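Local coordinates for protein UDP-N-acetylglucosamine 2-epimerase (PDB 3OT5) that probably interconverts UDP-N-acetylglucosamine and UDP-N-acetylmannosamine by inverting the sugar at C2, as UDP-N-acetylglucosamine 2-epimerases do, at residues A[221-232]-A[256-265]; A[241-249]-A[270-281]. All blocks are in the same frame, centred on the assembly; numbering follows the deposited sequence.

Interaction 1: A[221-232]-A[256-265]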
# COMPACT_ATOMS: atom_id res chain seq x y z
N LEU A 221 -12.20 -6.48 23.67
CA LEU A 221 -13.23 -5.95 22.78
C LEU A 221 -14.61 -6.58 23.05
O LEU A 221 -15.62 -5.87 23.12
CB LEU A 221 -12.80 -6.16 21.32
CG LEU A 221 -13.54 -5.34 20.26
CD1 LEU A 221 -13.28 -3.86 20.51
CD2 LEU A 221 -13.10 -5.71 18.86
N GLY A 222 -14.65 -7.90 23.22
CA GLY A 222 -15.91 -8.60 23.48
C GLY A 222 -16.82 -8.55 22.27
O GLY A 222 -16.39 -8.84 21.16
N ASP A 223 -18.08 -8.17 22.49
CA ASP A 223 -19.06 -8.07 21.40
C ASP A 223 -19.07 -6.68 20.75
O ASP A 223 -19.82 -6.46 19.80
CB ASP A 223 -20.47 -8.41 21.91
CG ASP A 223 -20.60 -9.84 22.41
OD1 ASP A 223 -21.55 -10.11 23.19
OD2 ASP A 223 -19.77 -10.71 22.05
N ASN A 224 -18.24 -5.76 21.24
CA ASN A 224 -18.19 -4.41 20.69
C ASN A 224 -17.61 -4.31 19.30
O ASN A 224 -16.73 -5.07 18.91
CB ASN A 224 -17.39 -3.47 21.60
CG ASN A 224 -18.12 -3.13 22.85
OD1 ASN A 224 -19.35 -3.17 22.89
ND2 ASN A 224 -17.39 -2.76 23.89
N ARG A 225 -18.10 -3.31 18.57
CA ARG A 225 -17.67 -3.05 17.21
C ARG A 225 -16.52 -2.05 17.22
O ARG A 225 -16.67 -0.91 17.67
CB ARG A 225 -18.84 -2.56 16.38
CG ARG A 225 -19.90 -3.65 16.28
CD ARG A 225 -21.13 -3.19 15.56
NE ARG A 225 -21.85 -2.16 16.29
CZ ARG A 225 -22.91 -1.53 15.80
NH1 ARG A 225 -23.35 -1.85 14.58
NH2 ARG A 225 -23.52 -0.60 16.50
N LEU A 226 -15.39 -2.50 16.71
CA LEU A 226 -14.18 -1.71 16.67
C LEU A 226 -14.17 -0.70 15.52
O LEU A 226 -14.34 -1.06 14.35
CB LEU A 226 -12.97 -2.64 16.58
CG LEU A 226 -11.57 -2.02 16.40
CD1 LEU A 226 -11.26 -1.00 17.48
CD2 LEU A 226 -10.51 -3.12 16.38
N ILE A 227 -14.00 0.57 15.87
CA ILE A 227 -13.88 1.62 14.90
C ILE A 227 -12.43 2.07 14.98
O ILE A 227 -11.93 2.39 16.05
CB ILE A 227 -14.74 2.82 15.18
CG1 ILE A 227 -16.22 2.45 15.14
CG2 ILE A 227 -14.42 3.91 14.12
CD1 ILE A 227 -17.11 3.59 15.53
N LEU A 228 -11.76 2.09 13.84
CA LEU A 228 -10.37 2.49 13.78
C LEU A 228 -10.30 3.80 13.02
O LEU A 228 -11.01 3.99 12.03
CB LEU A 228 -9.58 1.39 13.07
CG LEU A 228 -8.06 1.48 12.92
CD1 LEU A 228 -7.37 1.61 14.26
CD2 LEU A 228 -7.58 0.23 12.17
N MET A 229 -9.48 4.73 13.50
CA MET A 229 -9.31 6.02 12.84
C MET A 229 -7.84 6.41 12.68
O MET A 229 -7.03 6.17 13.57
CB MET A 229 -10.00 7.12 13.64
CG MET A 229 -9.84 8.48 13.01
SD MET A 229 -10.59 9.77 13.98
CE MET A 229 -10.08 11.21 13.03
N THR A 230 -7.51 6.99 11.53
CA THR A 230 -6.17 7.49 11.26
C THR A 230 -6.31 8.68 10.33
O THR A 230 -7.20 8.71 9.48
CB THR A 230 -5.23 6.45 10.62
OG1 THR A 230 -5.76 6.01 9.36
CG2 THR A 230 -5.05 5.25 11.53
N ALA A 231 -5.45 9.66 10.52
CA ALA A 231 -5.44 10.85 9.72
C ALA A 231 -4.01 11.36 9.71
O ALA A 231 -3.46 11.69 10.77
CB ALA A 231 -6.38 11.90 10.31
N HIS A 232 -3.39 11.38 8.54
CA HIS A 232 -2.01 11.85 8.43
C HIS A 232 -1.81 12.95 7.37
O HIS A 232 -0.71 13.47 7.23
CB HIS A 232 -1.06 10.67 8.17
CG HIS A 232 -0.98 9.71 9.32
ND1 HIS A 232 -0.04 9.82 10.31
CD2 HIS A 232 -1.75 8.64 9.64
CE1 HIS A 232 -0.22 8.85 11.20
NE2 HIS A 232 -1.26 8.12 10.81
N GLU A 256 -23.22 2.61 22.31
CA GLU A 256 -22.46 1.97 23.39
C GLU A 256 -21.78 0.66 23.06
O GLU A 256 -20.91 0.23 23.81
CB GLU A 256 -23.35 1.80 24.62
CG GLU A 256 -23.83 3.13 25.17
CD GLU A 256 -24.61 2.98 26.46
OE1 GLU A 256 -24.54 1.91 27.10
OE2 GLU A 256 -25.29 3.96 26.84
N ASP A 257 -22.17 0.01 21.97
CA ASP A 257 -21.51 -1.24 21.61
C ASP A 257 -20.34 -1.01 20.63
O ASP A 257 -19.96 -1.92 19.90
CB ASP A 257 -22.51 -2.28 21.07
CG ASP A 257 -23.27 -1.81 19.86
OD1 ASP A 257 -23.22 -0.60 19.54
OD2 ASP A 257 -23.95 -2.66 19.24
N THR A 258 -19.78 0.19 20.64
CA THR A 258 -18.64 0.51 19.78
C THR A 258 -17.45 0.94 20.61
O THR A 258 -17.58 1.44 21.72
CB THR A 258 -18.92 1.70 18.83
OG1 THR A 258 -19.15 2.89 19.60
CG2 THR A 258 -20.13 1.42 17.95
N GLU A 259 -16.27 0.72 20.04
CA GLU A 259 -15.03 1.14 20.67
C GLU A 259 -14.19 1.79 19.58
O GLU A 259 -14.24 1.39 18.43
CB GLU A 259 -14.28 -0.02 21.33
CG GLU A 259 -15.01 -0.58 22.54
CD GLU A 259 -14.14 -1.47 23.40
OE1 GLU A 259 -12.89 -1.39 23.29
OE2 GLU A 259 -14.71 -2.22 24.23
N LEU A 260 -13.45 2.83 19.96
CA LEU A 260 -12.62 3.57 19.03
C LEU A 260 -11.17 3.41 19.38
O LEU A 260 -10.79 3.51 20.54
CB LEU A 260 -12.99 5.06 19.08
CG LEU A 260 -12.10 6.07 18.33
CD1 LEU A 260 -12.00 5.81 16.85
CD2 LEU A 260 -12.59 7.50 18.58
N VAL A 261 -10.36 3.11 18.37
CA VAL A 261 -8.93 3.00 18.53
C VAL A 261 -8.36 4.09 17.65
O VAL A 261 -8.69 4.19 16.47
CB VAL A 261 -8.38 1.63 18.10
CG1 VAL A 261 -6.85 1.62 18.17
CG2 VAL A 261 -8.96 0.53 18.96
N TYR A 262 -7.53 4.95 18.24
CA TYR A 262 -6.92 6.03 17.52
C TYR A 262 -5.44 6.11 17.79
O TYR A 262 -5.03 6.63 18.82
CB TYR A 262 -7.58 7.38 17.87
CG TYR A 262 -6.85 8.53 17.23
CD1 TYR A 262 -6.87 8.70 15.85
CD2 TYR A 262 -6.15 9.46 17.99
CE1 TYR A 262 -6.18 9.75 15.25
CE2 TYR A 262 -5.47 10.52 17.40
CZ TYR A 262 -5.49 10.66 16.03
OH TYR A 262 -4.80 11.70 15.44
N PRO A 263 -4.63 5.57 16.88
CA PRO A 263 -3.19 5.69 17.04
C PRO A 263 -2.89 7.17 16.87
O PRO A 263 -2.99 7.70 15.77
CB PRO A 263 -2.63 4.87 15.87
CG PRO A 263 -3.74 3.98 15.46
CD PRO A 263 -4.98 4.76 15.70
N MET A 264 -2.55 7.84 17.95
CA MET A 264 -2.31 9.27 17.89
C MET A 264 -1.15 9.71 17.02
O MET A 264 -0.07 9.15 17.09
CB MET A 264 -2.11 9.83 19.29
CG MET A 264 -3.36 9.82 20.13
SD MET A 264 -2.99 10.52 21.73
CE MET A 264 -1.83 9.30 22.35
N HIS A 265 -1.39 10.75 16.22
CA HIS A 265 -0.35 11.31 15.39
C HIS A 265 0.69 11.89 16.34
O HIS A 265 0.36 12.28 17.46
CB HIS A 265 -0.91 12.37 14.44
CG HIS A 265 0.07 12.85 13.42
ND1 HIS A 265 0.94 13.90 13.64
CD2 HIS A 265 0.33 12.41 12.16
CE1 HIS A 265 1.69 14.09 12.57
NE2 HIS A 265 1.35 13.19 11.66

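Interaction 2: A[241-249]-A[270-281]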
# COMPACT_ATOMS: atom_id res chain seq x y z
N MET A 241 -9.25 18.82 12.28
CA MET A 241 -9.01 17.73 13.21
C MET A 241 -9.98 17.78 14.39
O MET A 241 -10.53 16.76 14.78
CB MET A 241 -7.57 17.77 13.71
CG MET A 241 -7.06 16.42 14.15
SD MET A 241 -7.00 15.25 12.76
CE MET A 241 -6.35 13.76 13.52
N GLN A 242 -10.19 18.97 14.94
CA GLN A 242 -11.09 19.12 16.08
C GLN A 242 -12.50 18.61 15.77
O GLN A 242 -13.06 17.84 16.54
CB GLN A 242 -11.14 20.57 16.55
CG GLN A 242 -12.11 20.81 17.70
CD GLN A 242 -11.99 22.20 18.27
OE1 GLN A 242 -10.95 22.84 18.15
NE2 GLN A 242 -13.04 22.66 18.93
N GLY A 243 -13.06 19.04 14.65
CA GLY A 243 -14.40 18.60 14.26
C GLY A 243 -14.46 17.09 14.10
O GLY A 243 -15.44 16.45 14.49
N MET A 244 -13.39 16.51 13.55
CA MET A 244 -13.34 15.07 13.35
C MET A 244 -13.30 14.28 14.67
O MET A 244 -14.01 13.28 14.79
CB MET A 244 -12.19 14.69 12.41
CG MET A 244 -12.34 15.33 11.03
SD MET A 244 -11.19 14.78 9.77
CE MET A 244 -9.61 15.05 10.57
N PHE A 245 -12.50 14.71 15.64
CA PHE A 245 -12.45 14.00 16.93
C PHE A 245 -13.80 14.12 17.63
O PHE A 245 -14.32 13.14 18.19
CB PHE A 245 -11.35 14.50 17.88
CG PHE A 245 -9.95 14.32 17.36
CD1 PHE A 245 -9.54 13.13 16.80
CD2 PHE A 245 -9.00 15.31 17.57
CE1 PHE A 245 -8.22 12.96 16.35
CE2 PHE A 245 -7.69 15.15 17.14
CZ PHE A 245 -7.30 13.97 16.53
N GLU A 246 -14.37 15.32 17.61
CA GLU A 246 -15.67 15.55 18.23
C GLU A 246 -16.70 14.63 17.59
O GLU A 246 -17.58 14.13 18.27
CB GLU A 246 -16.09 17.01 18.10
CG GLU A 246 -15.24 17.97 18.93
CD GLU A 246 -15.63 19.43 18.77
OE1 GLU A 246 -15.33 20.24 19.67
OE2 GLU A 246 -16.25 19.78 17.74
N ALA A 247 -16.56 14.38 16.29
CA ALA A 247 -17.48 13.51 15.57
C ALA A 247 -17.44 12.08 16.09
O ALA A 247 -18.48 11.51 16.42
CB ALA A 247 -17.17 13.52 14.08
N VAL A 248 -16.24 11.50 16.16
CA VAL A 248 -16.06 10.13 16.63
C VAL A 248 -16.41 10.00 18.12
O VAL A 248 -16.95 8.98 18.55
CB VAL A 248 -14.65 9.57 16.29
CG1 VAL A 248 -14.51 9.43 14.77
CG2 VAL A 248 -13.55 10.46 16.84
N ARG A 249 -16.11 11.02 18.91
CA ARG A 249 -16.48 11.02 20.32
C ARG A 249 -17.98 10.81 20.40
O ARG A 249 -18.48 9.95 21.13
CB ARG A 249 -16.13 12.37 20.95
CG ARG A 249 -16.60 12.57 22.39
CD ARG A 249 -15.79 11.80 23.42
NE ARG A 249 -16.30 12.05 24.77
CZ ARG A 249 -15.64 11.84 25.90
NH1 ARG A 249 -14.38 11.44 25.89
NH2 ARG A 249 -16.23 12.11 27.06
N VAL A 270 -1.96 18.00 17.75
CA VAL A 270 -2.96 17.00 17.40
C VAL A 270 -3.29 16.13 18.62
O VAL A 270 -4.46 15.86 18.91
CB VAL A 270 -2.48 16.10 16.23
CG1 VAL A 270 -3.44 14.92 16.01
CG2 VAL A 270 -2.31 16.93 14.96
N ARG A 271 -2.25 15.69 19.34
CA ARG A 271 -2.45 14.86 20.53
C ARG A 271 -3.23 15.59 21.59
O ARG A 271 -4.11 15.02 22.23
CB ARG A 271 -1.13 14.40 21.12
CG ARG A 271 -0.41 13.47 20.22
CD ARG A 271 0.61 12.67 20.96
NE ARG A 271 1.15 11.64 20.09
CZ ARG A 271 1.88 10.61 20.49
NH1 ARG A 271 2.16 10.45 21.78
NH2 ARG A 271 2.33 9.73 19.60
N GLU A 272 -2.88 16.85 21.79
CA GLU A 272 -3.55 17.69 22.78
C GLU A 272 -5.04 17.75 22.48
O GLU A 272 -5.85 17.66 23.39
CB GLU A 272 -2.90 19.08 22.78
CG GLU A 272 -3.49 20.09 23.74
CD GLU A 272 -2.72 21.41 23.73
OE1 GLU A 272 -1.58 21.44 23.19
OE2 GLU A 272 -3.24 22.42 24.25
N LYS A 273 -5.40 17.87 21.20
CA LYS A 273 -6.82 17.91 20.81
C LYS A 273 -7.46 16.55 21.04
O LYS A 273 -8.61 16.47 21.43
CB LYS A 273 -6.98 18.32 19.34
CG LYS A 273 -6.56 19.76 19.01
CD LYS A 273 -6.67 20.04 17.51
CE LYS A 273 -6.09 21.42 17.13
NZ LYS A 273 -6.79 22.54 17.80
N ALA A 274 -6.69 15.49 20.78
CA ALA A 274 -7.17 14.13 20.96
C ALA A 274 -7.41 13.81 22.43
O ALA A 274 -8.42 13.20 22.76
CB ALA A 274 -6.17 13.14 20.35
N MET A 275 -6.47 14.18 23.29
CA MET A 275 -6.61 13.95 24.73
C MET A 275 -7.79 14.74 25.29
O MET A 275 -8.58 14.22 26.08
CB MET A 275 -5.34 14.38 25.48
CG MET A 275 -4.11 13.52 25.20
SD MET A 275 -4.33 11.82 25.78
CE MET A 275 -4.43 12.04 27.55
N ALA A 276 -7.90 15.99 24.86
CA ALA A 276 -8.95 16.88 25.31
C ALA A 276 -10.33 16.38 24.94
O ALA A 276 -11.24 16.40 25.77
CB ALA A 276 -8.73 18.28 24.73
N ILE A 277 -10.49 15.91 23.72
CA ILE A 277 -11.79 15.46 23.24
C ILE A 277 -12.05 13.97 23.38
O ILE A 277 -13.17 13.56 23.71
CB ILE A 277 -11.96 15.81 21.74
CG1 ILE A 277 -11.83 17.32 21.55
CG2 ILE A 277 -13.30 15.28 21.21
CD1 ILE A 277 -11.90 17.77 20.12
N LEU A 278 -11.04 13.16 23.14
CA LEU A 278 -11.20 11.71 23.19
C LEU A 278 -10.69 11.05 24.46
O LEU A 278 -10.87 9.85 24.64
CB LEU A 278 -10.50 11.09 21.99
CG LEU A 278 -10.97 11.61 20.64
CD1 LEU A 278 -10.10 11.05 19.53
CD2 LEU A 278 -12.45 11.27 20.42
N GLY A 279 -10.03 11.82 25.32
CA GLY A 279 -9.47 11.26 26.54
C GLY A 279 -10.52 10.94 27.58
O GLY A 279 -11.64 11.44 27.53
N GLY A 280 -10.15 10.08 28.51
CA GLY A 280 -11.02 9.69 29.61
C GLY A 280 -12.30 8.96 29.27
O GLY A 280 -13.30 9.12 29.96
N HIS A 281 -12.31 8.17 28.19
CA HIS A 281 -13.51 7.40 27.87
C HIS A 281 -13.09 5.94 27.77
O HIS A 281 -12.17 5.59 27.02
CB HIS A 281 -14.18 7.86 26.58
CG HIS A 281 -15.59 7.37 26.44
ND1 HIS A 281 -15.90 6.11 25.97
CD2 HIS A 281 -16.77 7.96 26.72
CE1 HIS A 281 -17.21 5.95 25.97
NE2 HIS A 281 -17.76 7.06 26.42

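Interaction 1: A[221-232]-A[256-265]
Arg-225 to Met-229 and Thr-258 to Pro-263 run side by side as parallel strands, joined by five backbone hydrogen bonds. Arg-225 N donates to Asp-257 O, Glu-259 N to Arg-225 O, Ile-227 N to Glu-259 O at 2.7 Å, Val-261 N to Ile-227 O, and Met-229 N to Val-261 O. Arg-225 and Ile-227 use both N and O, bridging Asp-257 to Glu-259 and Glu-259 to Val-261, and Met-229 N closes the series.

Polar side chains add two bonds at the start of the pair. Asn-224 ND2 gives one N-H to Glu-259 OE2 at 2.8 Å; the carboxylate oxygen lies in the amide plane and accepts through its anti lone pair, while the two flat groups are turned 61° apart. The other oxygen of Glu-259 is bound by His-285, so both ends of this buried carboxylate are held. On the opposite face, a bend at chi3 (-66°) folds Arg-225 back until NH2 reaches Asp-257 OD1 at 3.1 Å, a salt bridge met from the syn side but out of the carboxylate plane. NH1 turns instead to Leu-359 O, and Tyr-303 makes a cation-pi contact with the same guanidinium.

Apolar contacts follow along both faces. Leu-228 CD1 lies 3.9 Å from Val-261 CG1, and Leu-260 CD1 4.0 Å from Met-229 CB. The Met-229 sulfur stands obliquely to the Tyr-262 ring, 5.2 Å from its centroid, as a Met-aromatic contact.

Asp-257 is probably balanced by Arg-225, whereas Glu-259 is held by hydrogen bonds from Asn-224 and His-285; the middle of the pair relies on backbone bonds and hydrocarbon contacts.

Interaction 2: A[241-249]-A[270-281]
Phe-245 CG lies anti to its own carbonyl carbon (chi1 -62°), which carries the ring across to the helix of Val-270 to Leu-278; Arg-249 instead sets CG opposite its backbone N and bends at chi2 (75°), bringing its guanidinium past the end of that helix.

The Phe-245 ring is a knob in the hole formed by Val-270, Ala-274, Ile-277 and Leu-278. Ala-274 CA sits over one face, offset toward the rim, and Lys-273 CB meets the edge near CE2 at 3.9 Å. Leu-278 CD1 closes on CD1 of Phe-245 at 3.5 Å, the two side chains crossing at about a right angle. Beyond the ring tip, Val-270 CG1 touches both Phe-245 CZ and Met-241 CE. In return, Ile-277 enters the hole among Gln-242, Phe-245, Glu-246 and Arg-249: its CD1 reaches Glu-246 CG at 3.6 Å, while CG2 lies against Phe-245 CB.

Arg-249 NH1 donates to Gly-279 O at 3.2 Å; the acceptor lies near the guanidinium plane, but the bond is bent, with an N-H...O angle of 137°. His-281 CD2 stands 4.1 Å above the centre of that guanidinium plane. Glu-253 takes NE in a salt bridge, so partners from both sides of the contact fix the group's rotation.

Reciprocal knobs-into-holes thus join helices whose axes approach to 9.3 Å. Both lie against strand 258-263, where Tyr-262 meets Phe-245 edge-to-face, as neighbouring helices do on one side of a Rossmann-like alpha/beta/alpha sandwich.

Interactions 1 and 2 lie about 13 Å apart, centre to centre, in the same Rossmann-like half of the chain. Their segments alternate along the sequence: strand 225-229, helix 240-254, strand 258-263, helix 268-278. Strands and the first helix form a beta-alpha-beta crossover, and the second helix leads on to edge strand 284-287 of the six-stranded parallel sheet. Tyr-262 connects the two layers, its OH lying 3.2 Å from Met-241 CE. At the strand's exit, His-265 O lies 2.8 Å from Arg-271 NE, a probable hydrogen bond. Interaction 1 therefore joins two adjacent strands of the sheet, and interaction 2 pairs two of the helices that pack on one side of it.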